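Local coordinates for protein beta-fructofuranosidase (Bifidobacterium adolescentis, PDB 6NOB) that probably hydrolyses beta-fructofuranosides such as sucrose, releasing the terminal fructose, as a member of glycoside hydrolase family 32, at residues M158-A163 / V176-Q181; R218-R223 / Q238-C243; A194-A199 / F267-V272; Q16-A21 / F76-E81. All blocks are in the same frame, centred on the assembly; numbering follows the deposited sequence.

Contact 1 (M158-A163 / V176-Q181)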
# COMPACT_ATOMS: atom_id res chain seq x y z
N MET A 158 -11.10 2.32 -9.67
CA MET A 158 -10.63 2.09 -8.31
C MET A 158 -11.77 2.04 -7.31
O MET A 158 -12.63 2.93 -7.28
CB MET A 158 -9.62 3.17 -7.92
CG MET A 158 -8.20 2.82 -8.31
SD MET A 158 -7.58 1.42 -7.35
CE MET A 158 -7.64 0.08 -8.53
N HIS A 159 -11.78 0.98 -6.50
CA HIS A 159 -12.63 0.82 -5.33
C HIS A 159 -11.78 0.97 -4.07
O HIS A 159 -10.55 1.05 -4.13
CB HIS A 159 -13.31 -0.56 -5.31
CG HIS A 159 -14.06 -0.90 -6.56
ND1 HIS A 159 -13.49 -0.85 -7.82
CD2 HIS A 159 -15.33 -1.34 -6.74
CE1 HIS A 159 -14.39 -1.22 -8.72
NE2 HIS A 159 -15.51 -1.53 -8.09
N TRP A 160 -12.45 0.97 -2.92
CA TRP A 160 -11.79 0.89 -1.62
C TRP A 160 -12.15 -0.45 -0.98
O TRP A 160 -13.32 -0.70 -0.67
CB TRP A 160 -12.21 2.04 -0.71
CG TRP A 160 -11.41 3.29 -0.88
CD1 TRP A 160 -10.94 3.83 -2.04
CD2 TRP A 160 -10.98 4.17 0.17
NE1 TRP A 160 -10.25 4.98 -1.79
CE2 TRP A 160 -10.26 5.22 -0.44
CE3 TRP A 160 -11.13 4.17 1.56
CZ2 TRP A 160 -9.69 6.26 0.30
CZ3 TRP A 160 -10.56 5.20 2.29
CH2 TRP A 160 -9.85 6.23 1.66
N GLY A 161 -11.15 -1.31 -0.80
CA GLY A 161 -11.31 -2.46 0.05
C GLY A 161 -11.18 -2.07 1.51
O GLY A 161 -10.78 -0.96 1.85
N HIS A 162 -11.52 -3.01 2.40
CA HIS A 162 -11.57 -2.69 3.82
C HIS A 162 -11.31 -3.94 4.65
O HIS A 162 -11.92 -4.99 4.42
CB HIS A 162 -12.93 -2.08 4.18
CG HIS A 162 -12.99 -1.48 5.55
ND1 HIS A 162 -14.17 -1.13 6.16
CD2 HIS A 162 -12.01 -1.17 6.43
CE1 HIS A 162 -13.92 -0.63 7.36
NE2 HIS A 162 -12.61 -0.65 7.55
N ALA A 163 -10.41 -3.81 5.62
CA ALA A 163 -10.09 -4.88 6.56
C ALA A 163 -9.82 -4.27 7.93
O ALA A 163 -9.41 -3.11 8.04
CB ALA A 163 -8.89 -5.71 6.10
N VAL A 176 -16.75 -4.19 0.65
CA VAL A 176 -16.18 -3.12 -0.17
C VAL A 176 -16.75 -1.79 0.28
O VAL A 176 -17.97 -1.63 0.47
CB VAL A 176 -16.46 -3.39 -1.66
CG1 VAL A 176 -16.17 -2.15 -2.49
CG2 VAL A 176 -15.62 -4.56 -2.14
N PHE A 177 -15.87 -0.80 0.46
CA PHE A 177 -16.19 0.44 1.14
C PHE A 177 -16.59 1.57 0.19
O PHE A 177 -17.66 2.16 0.34
CB PHE A 177 -15.00 0.87 2.00
CG PHE A 177 -15.28 2.05 2.87
CD1 PHE A 177 -16.13 1.93 3.96
CD2 PHE A 177 -14.69 3.28 2.61
CE1 PHE A 177 -16.40 3.01 4.77
CE2 PHE A 177 -14.95 4.36 3.42
CZ PHE A 177 -15.81 4.23 4.50
N LEU A 178 -15.74 1.89 -0.78
CA LEU A 178 -16.04 2.91 -1.78
C LEU A 178 -15.89 2.31 -3.17
O LEU A 178 -15.19 1.31 -3.37
CB LEU A 178 -15.13 4.14 -1.64
CG LEU A 178 -15.47 5.09 -0.50
CD1 LEU A 178 -14.27 5.95 -0.15
CD2 LEU A 178 -16.67 5.95 -0.86
N GLU A 179 -16.56 2.92 -4.14
CA GLU A 179 -16.68 2.37 -5.48
C GLU A 179 -16.50 3.48 -6.50
O GLU A 179 -16.59 4.67 -6.16
CB GLU A 179 -18.04 1.68 -5.65
CG GLU A 179 -18.21 0.48 -4.74
CD GLU A 179 -19.51 -0.26 -4.96
OE1 GLU A 179 -20.24 0.07 -5.91
OE2 GLU A 179 -19.80 -1.18 -4.16
N PRO A 180 -16.23 3.14 -7.76
CA PRO A 180 -16.05 4.17 -8.79
C PRO A 180 -17.32 4.98 -8.99
O PRO A 180 -18.43 4.54 -8.70
CB PRO A 180 -15.71 3.37 -10.05
CG PRO A 180 -15.19 2.07 -9.56
CD PRO A 180 -15.95 1.79 -8.30
N GLN A 181 -17.13 6.20 -9.50
CA GLN A 181 -18.26 7.01 -9.92
C GLN A 181 -19.15 6.20 -10.85
O GLN A 181 -18.64 5.44 -11.68
CB GLN A 181 -17.78 8.28 -10.63
CG GLN A 181 -16.92 9.21 -9.78
CD GLN A 181 -15.44 8.92 -9.93
OE1 GLN A 181 -14.94 7.93 -9.40
NE2 GLN A 181 -14.73 9.78 -10.67
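Phe177 and Leu178 both face Trp160, and Pro180 lies against His159. Two residues opposite one make a classic beta bulge. It sits beside strand 159-165 in the propeller domain that family 32 enzymes share. Two backbone bonds hold it. Trp160 N donates to Leu178 O at 2.8 Å, approaching from above the carbonyl plane. Phe177 N donates to Trp160 O at 2.8 Å, nearly along the C=O axis.

The side chains fill in around these bonds. Pro180 CD stands over the middle of the His159 ring, 3.3 Å from its centroid and only 10° off the ring normal. This is a close CH-pi contact. Glu179 CG approaches the same ring obliquely, 4.0 Å from His159 CD2. The indole of Trp160 is covered on one face by Leu178. Its CD1 lies 4.0 Å from the centroid of the five-membered ring, displaced toward the rim. Phe177 has CG anti to its backbone N (chi1 -173°), and with CG placed there its side chain runs beside that of Trp160, pointing the same way, with CD2 3.8 Å from Trp160 CE3.

A second shell positions these groups. Phe145 stacks on His162 and also meets Trp160 and Phe177. Trp160 NE1 bonds Phe195 O, which helps fix the rotation of the indole. Glu179 OE2 turns to His54 ND1, so segment 176-181 is also tied to strand 52-58. At the base of the indole the two segments come close enough for Trp160 CB and Leu178 CB to meet at 3.7 Å.

Contact 2 (R218-R223 / Q238-C243); sequences RLYLTR and QTTCLC
Gln238 opens its segment with a side-chain bond to Thr222. Thr222 OG1 donates to Gln238 OE1 at 2.7 Å, in the amide plane and on a lone pair. Thr222 OG1 is also bonded to Asp269 N, and Gln238 NE2 goes to Phe267 O. Both residues therefore reach toward segment 267-272.

Thr239 forms a hydrogen-bonded pair with Leu221. Thr239 N donates to Leu221 O at 2.8 Å, and Leu221 N returns a bond to Thr239 O. The Thr239 hydroxyl lies between the backbone N and the carbonyl carbon (chi1 70°). It is 3.6 Å from Leu221 CD2 and also bonds Glu252. These strands, 216-227 and 235-243, form the hairpin at the middle of a four-stranded antiparallel sheet, consistent with one blade of the family 32 propeller.

Thr240 carries most of the side-chain bonding. Its OG1 donates to Leu219 O at 2.9 Å, from above the carbonyl plane. It accepts from Arg218 NH1 at 3.0 Å, lying in the guanidinium plane. The same oxygen is over one face of Tyr220, toward the rim. Leu219 O has a second donor in Cys241 N, and Cys241 SG packs against Leu221 CD2 at 4.1 Å.

Leu242 covers one guanidinium face of Arg218, with CD2 3.5 Å from Arg218 CZ. Arg218 NH2 makes a salt bridge to Asp206. An alanine in place of Arg218 would probably cost Asp206 this salt bridge, take the NH1 donor from Thr240 OG1 and uncover Leu242. At the end of the segment, Cys243 CB touches Leu219 CD1 at 4.4 Å.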
# COMPACT_ATOMS: atom_id res chain seq x y z
N ARG A 218 -13.62 9.99 9.63
CA ARG A 218 -13.73 10.87 8.49
C ARG A 218 -12.59 10.58 7.52
O ARG A 218 -11.42 10.59 7.91
CB ARG A 218 -13.70 12.35 8.89
CG ARG A 218 -13.84 13.28 7.69
CD ARG A 218 -14.28 14.69 8.08
NE ARG A 218 -15.64 14.74 8.60
CZ ARG A 218 -16.74 14.63 7.86
NH1 ARG A 218 -16.64 14.44 6.54
NH2 ARG A 218 -17.93 14.70 8.42
N LEU A 219 -12.94 10.30 6.27
CA LEU A 219 -11.97 10.01 5.23
C LEU A 219 -11.88 11.17 4.27
O LEU A 219 -12.89 11.81 3.96
CB LEU A 219 -12.34 8.73 4.49
CG LEU A 219 -12.42 7.60 5.51
CD1 LEU A 219 -13.77 6.91 5.48
CD2 LEU A 219 -11.28 6.62 5.32
N TYR A 220 -10.66 11.47 3.82
CA TYR A 220 -10.40 12.42 2.76
C TYR A 220 -9.69 11.67 1.64
O TYR A 220 -8.63 11.09 1.87
CB TYR A 220 -9.54 13.59 3.25
CG TYR A 220 -10.21 14.46 4.30
CD1 TYR A 220 -10.94 15.58 3.93
CD2 TYR A 220 -10.09 14.16 5.65
CE1 TYR A 220 -11.54 16.38 4.88
CE2 TYR A 220 -10.69 14.96 6.61
CZ TYR A 220 -11.42 16.07 6.21
OH TYR A 220 -12.02 16.88 7.15
N LEU A 221 -10.28 11.67 0.45
CA LEU A 221 -9.76 10.86 -0.65
C LEU A 221 -9.80 11.64 -1.95
O LEU A 221 -10.43 12.70 -2.05
CB LEU A 221 -10.54 9.55 -0.80
CG LEU A 221 -12.00 9.68 -1.26
CD1 LEU A 221 -12.34 8.61 -2.28
CD2 LEU A 221 -12.94 9.60 -0.07
N THR A 222 -9.13 11.10 -2.96
CA THR A 222 -9.10 11.66 -4.30
C THR A 222 -10.12 10.94 -5.17
O THR A 222 -10.18 9.71 -5.18
CB THR A 222 -7.71 11.54 -4.92
OG1 THR A 222 -6.79 12.36 -4.20
CG2 THR A 222 -7.74 11.97 -6.39
N ARG A 223 -10.92 11.72 -5.90
CA ARG A 223 -11.72 11.20 -7.00
C ARG A 223 -11.00 11.52 -8.30
O ARG A 223 -10.54 12.65 -8.50
CB ARG A 223 -13.12 11.81 -7.00
CG ARG A 223 -14.07 11.19 -5.99
CD ARG A 223 -14.57 9.83 -6.46
NE ARG A 223 -15.31 9.14 -5.42
CZ ARG A 223 -15.74 7.88 -5.52
NH1 ARG A 223 -15.49 7.18 -6.62
NH2 ARG A 223 -16.41 7.32 -4.52
N GLN A 238 -10.48 16.42 -4.27
CA GLN A 238 -10.51 15.78 -2.96
C GLN A 238 -11.91 15.86 -2.36
O GLN A 238 -12.53 16.93 -2.36
CB GLN A 238 -9.50 16.43 -2.01
CG GLN A 238 -8.23 16.93 -2.69
CD GLN A 238 -7.52 15.84 -3.47
OE1 GLN A 238 -7.60 14.66 -3.13
NE2 GLN A 238 -6.80 16.24 -4.51
N THR A 239 -12.39 14.73 -1.84
CA THR A 239 -13.71 14.63 -1.25
C THR A 239 -13.60 14.08 0.17
O THR A 239 -12.54 13.62 0.60
CB THR A 239 -14.64 13.74 -2.09
OG1 THR A 239 -14.22 12.37 -1.99
CG2 THR A 239 -14.61 14.16 -3.55
N THR A 240 -14.72 14.12 0.89
CA THR A 240 -14.78 13.59 2.25
C THR A 240 -16.03 12.75 2.42
O THR A 240 -17.02 12.91 1.70
CB THR A 240 -14.76 14.71 3.31
OG1 THR A 240 -14.43 14.16 4.59
CG2 THR A 240 -16.12 15.40 3.40
N CYS A 241 -15.97 11.83 3.38
CA CYS A 241 -17.12 11.00 3.75
C CYS A 241 -16.84 10.40 5.12
O CYS A 241 -15.71 10.43 5.62
CB CYS A 241 -17.41 9.92 2.70
SG CYS A 241 -16.08 8.74 2.39
N LEU A 242 -17.90 9.87 5.73
CA LEU A 242 -17.82 9.33 7.08
C LEU A 242 -18.04 7.83 7.07
O LEU A 242 -18.87 7.32 6.31
CB LEU A 242 -18.85 9.97 8.01
CG LEU A 242 -18.59 11.39 8.48
CD1 LEU A 242 -19.75 11.86 9.34
CD2 LEU A 242 -17.29 11.44 9.26
N CYS A 243 -17.30 7.13 7.92
CA CYS A 243 -17.65 5.79 8.39
C CYS A 243 -18.11 5.92 9.83
O CYS A 243 -17.30 6.13 10.73
CB CYS A 243 -16.47 4.83 8.27
SG CYS A 243 -16.98 3.14 8.59

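Contact 3 (A194-A199 / F267-V272)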
# COMPACT_ATOMS: atom_id res chain seq x y z
N ALA A 194 -12.39 5.82 -7.05
CA ALA A 194 -12.09 6.32 -5.71
C ALA A 194 -10.61 6.08 -5.43
O ALA A 194 -10.22 5.00 -5.00
CB ALA A 194 -12.97 5.64 -4.67
N PHE A 195 -9.78 7.09 -5.68
CA PHE A 195 -8.34 6.97 -5.50
C PHE A 195 -7.99 7.06 -4.01
O PHE A 195 -8.86 7.08 -3.14
CB PHE A 195 -7.61 8.02 -6.33
CG PHE A 195 -7.38 7.61 -7.77
CD1 PHE A 195 -8.18 6.63 -8.36
CD2 PHE A 195 -6.37 8.18 -8.51
CE1 PHE A 195 -7.97 6.25 -9.67
CE2 PHE A 195 -6.15 7.80 -9.82
CZ PHE A 195 -6.96 6.84 -10.40
N SER A 196 -6.69 7.14 -3.73
CA SER A 196 -6.19 6.97 -2.37
C SER A 196 -6.67 8.09 -1.46
O SER A 196 -7.02 9.19 -1.90
CB SER A 196 -4.67 6.90 -2.39
OG SER A 196 -4.24 5.63 -2.84
N GLY A 197 -6.68 7.80 -0.15
CA GLY A 197 -7.13 8.76 0.84
C GLY A 197 -6.67 8.39 2.24
O GLY A 197 -6.17 7.29 2.48
N SER A 198 -6.86 9.33 3.16
CA SER A 198 -6.44 9.19 4.56
C SER A 198 -7.66 9.28 5.48
O SER A 198 -8.79 9.49 5.04
CB SER A 198 -5.40 10.26 4.91
OG SER A 198 -5.88 11.56 4.61
N ALA A 199 -7.41 9.13 6.79
CA ALA A 199 -8.47 9.03 7.78
C ALA A 199 -8.20 9.93 8.98
O ALA A 199 -7.06 10.05 9.44
CB ALA A 199 -8.64 7.59 8.27
N PHE A 267 -3.16 15.68 -8.88
CA PHE A 267 -3.42 16.41 -7.65
C PHE A 267 -4.20 15.50 -6.71
O PHE A 267 -5.44 15.56 -6.68
CB PHE A 267 -4.19 17.70 -7.97
CG PHE A 267 -4.72 18.43 -6.77
CD1 PHE A 267 -3.86 18.98 -5.83
CD2 PHE A 267 -6.09 18.60 -6.60
CE1 PHE A 267 -4.36 19.67 -4.73
CE2 PHE A 267 -6.59 19.29 -5.51
CZ PHE A 267 -5.72 19.82 -4.57
N ARG A 268 -3.51 14.65 -5.95
CA ARG A 268 -4.18 13.50 -5.36
C ARG A 268 -3.52 13.09 -4.04
O ARG A 268 -2.52 13.66 -3.61
CB ARG A 268 -4.19 12.32 -6.34
CG ARG A 268 -2.81 11.84 -6.75
CD ARG A 268 -2.92 10.59 -7.60
NE ARG A 268 -1.70 10.29 -8.34
CZ ARG A 268 -1.38 10.83 -9.52
NH1 ARG A 268 -2.21 11.70 -10.09
NH2 ARG A 268 -0.25 10.50 -10.11
N ASP A 269 -4.12 12.08 -3.41
CA ASP A 269 -3.65 11.39 -2.22
C ASP A 269 -3.60 12.32 -1.01
O ASP A 269 -2.54 12.49 -0.40
CB ASP A 269 -2.28 10.77 -2.47
CG ASP A 269 -2.23 9.93 -3.74
OD1 ASP A 269 -3.30 9.44 -4.18
OD2 ASP A 269 -1.13 9.76 -4.30
N PRO A 270 -4.73 12.90 -0.60
CA PRO A 270 -4.70 13.84 0.54
C PRO A 270 -4.39 13.12 1.84
O PRO A 270 -4.92 12.04 2.11
CB PRO A 270 -6.11 14.42 0.55
CG PRO A 270 -6.96 13.33 -0.02
CD PRO A 270 -6.11 12.67 -1.08
N LYS A 271 -3.53 13.73 2.64
CA LYS A 271 -3.16 13.21 3.96
C LYS A 271 -3.38 14.32 4.97
O LYS A 271 -2.71 15.36 4.92
CB LYS A 271 -1.71 12.72 3.97
CG LYS A 271 -1.52 11.36 4.62
CD LYS A 271 -1.92 11.41 6.09
CE LYS A 271 -1.78 10.05 6.74
NZ LYS A 271 -2.20 10.09 8.17
N VAL A 272 -4.31 14.11 5.89
CA VAL A 272 -4.72 15.13 6.86
C VAL A 272 -4.10 14.78 8.20
O VAL A 272 -4.37 13.71 8.76
CB VAL A 272 -6.25 15.23 6.95
CG1 VAL A 272 -6.67 16.30 7.95
CG2 VAL A 272 -6.84 15.54 5.58
O HOH W 1 -4.73 7.99 7.45
O HOH W 2 -4.79 11.05 8.05
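Ser198 OG takes part in two hydrogen bonds with segment 267-272. It donates to Pro270 O at 2.7 Å, from above the carbonyl plane. It accepts from Val272 N at 3.3 Å, a longer bond. With chi1 54°, OG is set between its backbone N and carbonyl carbon, where it meets both partners. Ser198 CB also rests on the aliphatic chain of Lys271, 3.9 Å from its CD.

Past Ser198 the contact is bridged by water. Lys271 NZ donates to a water at 2.8 Å, and that water lies within bonding distance of Ala199 O and Val272 O. A second water accepts from Ala199 N and, weakly, from Lys271 NZ. The ammonium group is also bonded to Ser440 O.

The two strands run parallel, 2° apart, and belong to different sheets. Each is an outermost strand of its sheet, as expected for inner strands of adjacent propeller blades. Here a serine and waters take the place of a regular backbone ladder. The sequence Arg268-Asp269-Pro270 is the RDP motif of family 32, which in relatives lies at the active site.

Asp269 OD1 comes within 3.4 Å of Ser196 CB, without a bond between the side chains. OD2 is held by Cys376 N instead, and Ser196 OG bonds Asp131. Pro270 CD lies 3.7 Å from Ser196 O. Arg268 passes the edge of the Phe195 ring with CD 4.3 Å from Phe195 CD2. Its guanidinium forms salt bridges to Asp266, Glu236 and Glu375.

Contact 4 (Q16-A21 / F76-E81); sequences QLDLFA and FGYLSE
Asp18 and Tyr78 form the tight part of this contact. Asp18 CB lies over one face of the tyrosine ring, 3.8 Å from its centroid, in a CH-pi contact. The carboxylate runs out past the CE1 rim, its plane 19° from that of the ring. Tyr78 CG lies between its own backbone N and carbonyl carbon (chi1 50°). A water bonds Tyr78 OH and donates to Asp18 OD2 at 2.7 Å. Tyr78 OH also bonds Val176 N, and Asp18 OD2 bonds His54 NE2. Phe20 CE1 meets Tyr78 CE2 at 3.7 Å. Phe76 turns an edge toward the Phe20 face in an offset edge-to-face pair, planes at 70°.

Below this layer the backbones pair in an antiparallel ladder. Asp18 N donates to Tyr78 O at 2.9 Å. At Gly77 a side chain would press on Asp18 O and Leu19 CD2. The two strands are the central pair of a four-stranded antiparallel sheet in the N-terminal region. Leu17 and Leu19, on the other face, reach Val67 of a second four-stranded sheet, consistent with two sheets packed as a sandwich. Leu17 CD1 also touches Leu79 CD2 at 4.1 Å.

The contact is looser at Gln16 and Glu81, both partly exposed. Gln16 N to Ser80 O is a weak bond of 3.2 Å. Glu81 CG lies beside Gln16 OE1, while its carboxylate bonds His248. Gln16 NE2 reaches back to Asp18 OD1 at 3.0 Å, on the syn lone pair. An alanine at Asp18 would probably leave the Gln16 amide without OD1 and free to turn, and the water and His54 NE2 without OD2.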
# COMPACT_ATOMS: atom_id res chain seq x y z
N GLN A 16 -26.90 -11.24 3.30
CA GLN A 16 -26.71 -10.49 2.07
C GLN A 16 -25.63 -11.15 1.24
O GLN A 16 -24.61 -11.60 1.77
CB GLN A 16 -26.34 -9.03 2.39
CG GLN A 16 -26.17 -8.13 1.19
CD GLN A 16 -25.90 -6.70 1.61
OE1 GLN A 16 -26.70 -6.09 2.32
NE2 GLN A 16 -24.77 -6.16 1.17
N LEU A 17 -25.85 -11.20 -0.07
CA LEU A 17 -24.91 -11.77 -1.03
C LEU A 17 -24.47 -10.68 -1.99
O LEU A 17 -25.30 -10.09 -2.69
CB LEU A 17 -25.53 -12.94 -1.79
CG LEU A 17 -24.69 -13.54 -2.92
CD1 LEU A 17 -23.43 -14.20 -2.38
CD2 LEU A 17 -25.52 -14.54 -3.72
N ASP A 18 -23.17 -10.40 -2.01
CA ASP A 18 -22.60 -9.34 -2.85
C ASP A 18 -21.88 -9.96 -4.03
O ASP A 18 -21.03 -10.85 -3.86
CB ASP A 18 -21.65 -8.47 -2.04
CG ASP A 18 -22.37 -7.56 -1.06
OD1 ASP A 18 -22.81 -8.05 -0.00
OD2 ASP A 18 -22.51 -6.35 -1.37
N LEU A 19 -22.21 -9.50 -5.24
CA LEU A 19 -21.60 -10.00 -6.46
C LEU A 19 -21.15 -8.84 -7.32
O LEU A 19 -21.93 -7.91 -7.58
CB LEU A 19 -22.58 -10.88 -7.24
CG LEU A 19 -23.22 -12.05 -6.49
CD1 LEU A 19 -24.22 -12.77 -7.38
CD2 LEU A 19 -22.17 -13.02 -5.98
N PHE A 20 -19.90 -8.88 -7.77
CA PHE A 20 -19.34 -7.88 -8.68
C PHE A 20 -19.30 -8.51 -10.07
O PHE A 20 -18.42 -9.33 -10.37
CB PHE A 20 -17.97 -7.42 -8.21
CG PHE A 20 -18.01 -6.67 -6.90
CD1 PHE A 20 -18.09 -7.35 -5.70
CD2 PHE A 20 -17.98 -5.28 -6.88
CE1 PHE A 20 -18.13 -6.66 -4.50
CE2 PHE A 20 -18.02 -4.59 -5.69
CZ PHE A 20 -18.10 -5.28 -4.49
N ALA A 21 -20.26 -8.14 -10.91
CA ALA A 21 -20.50 -8.82 -12.18
C ALA A 21 -20.12 -7.94 -13.36
O ALA A 21 -20.26 -6.71 -13.32
CB ALA A 21 -21.98 -9.23 -12.29
N PHE A 76 -15.97 -11.44 -8.35
CA PHE A 76 -15.70 -11.19 -6.94
C PHE A 76 -17.02 -11.23 -6.20
O PHE A 76 -18.02 -10.69 -6.69
CB PHE A 76 -15.01 -9.83 -6.76
CG PHE A 76 -14.23 -9.70 -5.48
CD1 PHE A 76 -12.95 -10.22 -5.38
CD2 PHE A 76 -14.76 -9.03 -4.39
CE1 PHE A 76 -12.22 -10.09 -4.21
CE2 PHE A 76 -14.04 -8.89 -3.22
CZ PHE A 76 -12.77 -9.42 -3.13
N GLY A 77 -17.03 -11.87 -5.04
CA GLY A 77 -18.26 -11.99 -4.28
C GLY A 77 -18.00 -12.35 -2.84
O GLY A 77 -16.93 -12.85 -2.48
N TYR A 78 -19.00 -12.10 -2.00
CA TYR A 78 -18.91 -12.45 -0.59
C TYR A 78 -20.28 -12.37 0.06
O TYR A 78 -21.16 -11.65 -0.42
CB TYR A 78 -17.92 -11.55 0.16
CG TYR A 78 -18.12 -10.06 -0.06
CD1 TYR A 78 -19.08 -9.36 0.66
CD2 TYR A 78 -17.34 -9.36 -0.97
CE1 TYR A 78 -19.27 -8.01 0.47
CE2 TYR A 78 -17.52 -8.00 -1.16
CZ TYR A 78 -18.49 -7.33 -0.44
OH TYR A 78 -18.68 -5.98 -0.62
N LEU A 79 -20.45 -13.14 1.14
CA LEU A 79 -21.59 -12.99 2.04
C LEU A 79 -21.27 -11.92 3.07
O LEU A 79 -20.13 -11.78 3.51
CB LEU A 79 -21.90 -14.31 2.74
CG LEU A 79 -22.54 -15.43 1.93
CD1 LEU A 79 -22.50 -16.74 2.71
CD2 LEU A 79 -23.97 -15.07 1.55
N SER A 80 -22.30 -11.17 3.47
CA SER A 80 -22.09 -10.06 4.39
C SER A 80 -23.36 -9.84 5.21
O SER A 80 -24.34 -10.58 5.08
CB SER A 80 -21.68 -8.80 3.63
OG SER A 80 -21.57 -7.68 4.50
N GLU A 81 -23.32 -8.82 6.07
CA GLU A 81 -24.45 -8.39 6.89
C GLU A 81 -24.87 -9.47 7.89
O GLU A 81 -26.05 -9.69 8.14
CB GLU A 81 -25.64 -7.96 6.03
CG GLU A 81 -25.39 -6.67 5.26
CD GLU A 81 -24.88 -5.55 6.15
OE1 GLU A 81 -23.91 -4.87 5.75
OE2 GLU A 81 -25.46 -5.34 7.24
O HOH W 3 -21.09 -4.66 0.17

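How the contacts relate
Contacts 2 and 3 lie closest, centres about 7 Å apart. Both reach one sheet, through the neighbouring strands 190-202 and 216-227. Contact 2 is a full hairpin ladder inside that sheet, whereas contact 3 crosses between sheets and relies on one hydroxyl and waters. Contact 1 touches all the others. It meets contact 2 through Arg223 and Leu219, contact 3 through the Trp160 indole, and contact 4 where Tyr78 OH bonds Val176 N. All four are mainly buried, but contact 4 is farthest from the chain centre and belongs to what is probably an N-terminal sandwich. It does not touch contacts 2 or 3. His54 bonds both Asp18 and Glu179.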